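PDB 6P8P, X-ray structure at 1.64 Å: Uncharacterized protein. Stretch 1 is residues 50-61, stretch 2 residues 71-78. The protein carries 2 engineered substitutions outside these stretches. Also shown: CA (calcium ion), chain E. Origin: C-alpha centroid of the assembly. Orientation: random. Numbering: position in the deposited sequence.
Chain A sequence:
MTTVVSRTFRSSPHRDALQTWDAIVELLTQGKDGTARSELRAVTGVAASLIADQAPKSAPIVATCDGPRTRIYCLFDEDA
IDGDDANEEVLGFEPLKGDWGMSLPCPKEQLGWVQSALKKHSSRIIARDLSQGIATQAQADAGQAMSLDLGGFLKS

Stretch 1, residues 50-61: LIADQAPKSAPI
Stretch 2, residues 71-78: RIYCLFDE

Stretch 1 enters as the last turn of a helix (50-52), leaves helical geometry at D53, and winds through a loop into a strand residue, I61. Stretch 2 continues a strand through L75, passes F76 and is helical by E78; its strand runs antiparallel to the end of stretch 1, with CA-CA spacings of 4.9 Å for I61-I72, 4.9 Å for P60-Y73, 5.1 Å for K57-C74 and 7.4 Å for Q54-F76. Backbone hydrogen bonds A55 N to L50 O (3.0 Å) and Q54 N to I51 O (2.8 Å) follow the helix end; Q54 itself takes a left-handed conformation (phi/psi 62/28).

I61 and I72 form an antiparallel hydrogen-bonded pair, I61 N to I72 O at 2.8 Å and I72 N to I61 O at 2.7 Å. Their side chains (both m, t) project from the same face of the sheet, CB to CB 4.2 Å. I72 O also receives a CA-H...O contact from P60 CA (3.4 Å). Farther along, the loop bulges between P56 and P60, yet C74 N still reaches P56 O in a hydrogen bond (3.1 Å, nearly linear). K57 CA points its hydrogen at C74 O (3.5 Å), and a water donates to both K57 O and C74 O (2.7 Å each), bridging the two carbonyls beside this contact.

The largest covered area belongs to F76 (104 Å²; phi/psi -133/162, chi1 -61°, chi2 -86°), whose CA-CB bond points toward stretch 1. Its ring enters a hollow lined by I51, Q54, P56 and K57. Q54, chi1 m and chi2 t, lays its aliphatic portion over one face in a CH-pi contact, a C-H group against the electron-rich ring, CG 3.6 Å from the F76 centroid and only 6° off the normal. P56 CD (4.5 Å from F76 CZ) and K57 CB (3.9 Å from F76 CE2) meet the ring edge, while I51 CG2 stands 4.1 Å from F76 CE1. P56 also packs its apolar CB against C74 SG (chi1 m), 4.1 Å away.

A second fit, covering 70 Å², involves Y73 (chi1 -68°, chi2 90°). P60, C-gamma endo, sits over one face of its ring, again CH-pi, CB 3.9 Å from the Y73 centroid, with S58 C at the edge, 3.8 Å from Y73 CE2. One water joins S58 O and Y73 OH, 2.9 Å from each.

Polar groups meet beside F76. Q54 NE2 makes a weak hydrogen bond to D77 OD2 (3.4 Å), D77 having phi/psi 58/-135 and chi1 m. A water donates to Q54 OE1 and D77 OD2 (2.8 Å each) and accepts from K57 NZ (3.1 Å), at the end of an all-t side chain. D53, whose CA-CB bond points away from stretch 2, binds calcium through OD1 and OD2, both at 2.4 Å.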

# COMPACT_ATOMS: atom_id res chain seq x y z
N LEU A 50 -0.14 -0.41 6.28
CA LEU A 50 -0.73 -0.24 7.60
C LEU A 50 0.18 -0.82 8.68
O LEU A 50 0.28 -0.26 9.77
CB LEU A 50 -2.10 -0.93 7.64
CG LEU A 50 -3.17 -0.32 6.75
CD1 LEU A 50 -4.38 -1.26 6.67
CD2 LEU A 50 -3.56 1.05 7.23
N ILE A 51 0.80 -1.96 8.41
CA ILE A 51 1.76 -2.53 9.35
C ILE A 51 2.94 -1.59 9.54
O ILE A 51 3.41 -1.38 10.67
CB ILE A 51 2.21 -3.92 8.87
CG1 ILE A 51 1.04 -4.88 8.97
CG2 ILE A 51 3.41 -4.39 9.66
CD1 ILE A 51 1.26 -6.18 8.19
N ALA A 52 3.44 -1.00 8.46
CA ALA A 52 4.55 -0.07 8.58
C ALA A 52 4.18 1.13 9.43
O ALA A 52 5.05 1.75 10.06
CB ALA A 52 5.02 0.38 7.18
N ASP A 53 2.90 1.51 9.45
CA ASP A 53 2.40 2.58 10.30
C ASP A 53 2.03 2.10 11.70
O ASP A 53 1.51 2.89 12.49
CB ASP A 53 1.21 3.26 9.62
CG ASP A 53 1.67 4.15 8.42
OD1 ASP A 53 2.77 4.73 8.50
OD2 ASP A 53 0.93 4.27 7.41
N GLN A 54 2.31 0.83 12.01
CA GLN A 54 2.06 0.20 13.33
C GLN A 54 0.58 0.19 13.69
O GLN A 54 0.21 0.13 14.88
CB GLN A 54 2.86 0.88 14.45
CG GLN A 54 4.36 0.87 14.20
CD GLN A 54 5.19 1.17 15.42
OE1 GLN A 54 4.67 1.41 16.51
NE2 GLN A 54 6.48 1.13 15.25
N ALA A 55 -0.27 0.16 12.67
CA ALA A 55 -1.70 0.12 12.95
C ALA A 55 -2.10 -1.08 13.79
O ALA A 55 -2.99 -0.92 14.64
CB ALA A 55 -2.51 0.15 11.65
N PRO A 56 -1.51 -2.28 13.62
CA PRO A 56 -1.96 -3.41 14.45
C PRO A 56 -1.25 -3.53 15.80
O PRO A 56 -1.29 -4.60 16.42
CB PRO A 56 -1.67 -4.64 13.58
CG PRO A 56 -1.25 -4.11 12.21
CD PRO A 56 -0.71 -2.71 12.46
N LYS A 57 -0.59 -2.47 16.27
CA LYS A 57 0.07 -2.57 17.56
C LYS A 57 -0.95 -2.69 18.69
O LYS A 57 -0.77 -3.49 19.62
CB LYS A 57 0.97 -1.35 17.80
CG LYS A 57 1.72 -1.41 19.14
CD LYS A 57 2.55 -0.17 19.41
CE LYS A 57 3.05 -0.19 20.86
NZ LYS A 57 4.06 0.85 21.16
N SER A 58 -1.99 -1.85 18.66
CA SER A 58 -2.96 -1.80 19.75
C SER A 58 -4.38 -2.09 19.31
O SER A 58 -5.29 -2.04 20.14
CB SER A 58 -2.91 -0.44 20.45
OG SER A 58 -1.63 -0.23 21.00
N ALA A 59 -4.60 -2.39 18.03
CA ALA A 59 -5.89 -2.69 17.48
C ALA A 59 -5.61 -3.88 16.57
O ALA A 59 -4.76 -3.79 15.68
CB ALA A 59 -6.49 -1.54 16.68
N PRO A 60 -6.32 -5.00 16.73
CA PRO A 60 -5.94 -6.21 15.98
C PRO A 60 -6.45 -6.24 14.54
O PRO A 60 -7.47 -5.64 14.20
CB PRO A 60 -6.56 -7.34 16.81
CG PRO A 60 -7.78 -6.69 17.46
CD PRO A 60 -7.38 -5.26 17.73
N ILE A 61 -5.70 -6.93 13.70
CA ILE A 61 -6.25 -7.50 12.47
C ILE A 61 -7.20 -8.62 12.87
O ILE A 61 -6.84 -9.49 13.68
CB ILE A 61 -5.11 -8.03 11.58
CG1 ILE A 61 -4.24 -6.89 11.11
CG2 ILE A 61 -5.73 -8.82 10.43
CD1 ILE A 61 -2.87 -7.32 10.61
N ARG A 71 -7.79 -12.72 16.36
CA ARG A 71 -7.26 -11.38 16.53
C ARG A 71 -5.75 -11.43 16.38
O ARG A 71 -5.08 -12.20 17.09
CB ARG A 71 -7.63 -10.83 17.91
CG ARG A 71 -9.09 -10.49 18.06
CD ARG A 71 -9.44 -10.09 19.50
NE ARG A 71 -10.83 -9.65 19.59
CZ ARG A 71 -11.45 -9.35 20.72
NH1 ARG A 71 -10.81 -9.45 21.87
NH2 ARG A 71 -12.72 -8.97 20.70
N ILE A 72 -5.19 -10.62 15.48
CA ILE A 72 -3.75 -10.65 15.25
C ILE A 72 -3.16 -9.28 15.56
O ILE A 72 -3.51 -8.30 14.90
CB ILE A 72 -3.39 -11.08 13.82
CG1 ILE A 72 -4.05 -12.40 13.48
CG2 ILE A 72 -1.88 -11.17 13.68
CD1 ILE A 72 -4.08 -12.76 12.04
N TYR A 73 -2.26 -9.24 16.52
CA TYR A 73 -1.50 -8.06 16.86
C TYR A 73 -0.09 -8.17 16.30
O TYR A 73 0.41 -9.25 16.00
CB TYR A 73 -1.41 -7.88 18.37
CG TYR A 73 -2.72 -7.53 19.03
CD1 TYR A 73 -3.57 -8.53 19.49
CD2 TYR A 73 -3.12 -6.21 19.17
CE1 TYR A 73 -4.79 -8.20 20.11
CE2 TYR A 73 -4.30 -5.87 19.79
CZ TYR A 73 -5.14 -6.87 20.24
OH TYR A 73 -6.31 -6.50 20.86
N CYS A 74 0.55 -7.02 16.15
CA CYS A 74 1.95 -6.97 15.76
C CYS A 74 2.77 -6.26 16.82
O CYS A 74 2.29 -5.29 17.40
CB CYS A 74 2.13 -6.21 14.42
SG CYS A 74 1.49 -7.12 13.00
N LEU A 75 3.99 -6.74 17.03
CA LEU A 75 4.97 -6.13 17.92
C LEU A 75 6.00 -5.37 17.10
O LEU A 75 6.40 -5.81 16.02
CB LEU A 75 5.68 -7.22 18.72
CG LEU A 75 4.81 -8.05 19.65
CD1 LEU A 75 5.62 -9.24 20.11
CD2 LEU A 75 4.36 -7.21 20.82
N PHE A 76 6.48 -4.25 17.65
CA PHE A 76 7.42 -3.39 16.95
C PHE A 76 8.57 -3.03 17.89
O PHE A 76 8.49 -3.21 19.11
CB PHE A 76 6.72 -2.12 16.43
CG PHE A 76 5.62 -2.43 15.47
CD1 PHE A 76 5.90 -2.60 14.12
CD2 PHE A 76 4.33 -2.56 15.90
CE1 PHE A 76 4.88 -2.92 13.23
CE2 PHE A 76 3.31 -2.87 15.02
CZ PHE A 76 3.60 -3.05 13.66
N ASP A 77 9.65 -2.57 17.27
CA ASP A 77 10.79 -1.97 17.97
C ASP A 77 11.33 -2.99 18.97
O ASP A 77 11.50 -4.16 18.58
CB ASP A 77 10.32 -0.65 18.58
CG ASP A 77 9.70 0.26 17.55
OD1 ASP A 77 10.26 0.34 16.43
OD2 ASP A 77 8.65 0.89 17.85
N GLU A 78 11.63 -2.61 20.21
CA GLU A 78 12.28 -3.54 21.13
C GLU A 78 11.42 -4.77 21.38
O GLU A 78 11.95 -5.88 21.57
CB GLU A 78 12.60 -2.82 22.44
CG GLU A 78 13.63 -1.69 22.26
CD GLU A 78 13.84 -0.85 23.52
OE1 GLU A 78 13.06 -0.99 24.48
OE2 GLU A 78 14.80 -0.05 23.53
CA CA E . 2.57 5.58 6.23
O HOH W 1 6.14 1.28 18.92
O HOH W 2 1.30 -5.23 19.90
O HOH W 3 6.47 -0.84 20.44
O HOH W 4 -6.64 -3.84 22.04
O HOH W 5 1.26 7.27 7.48
O HOH W 6 1.21 5.57 4.22
O HOH W 7 4.72 6.18 7.39
O HOH W 8 3.23 3.36 5.59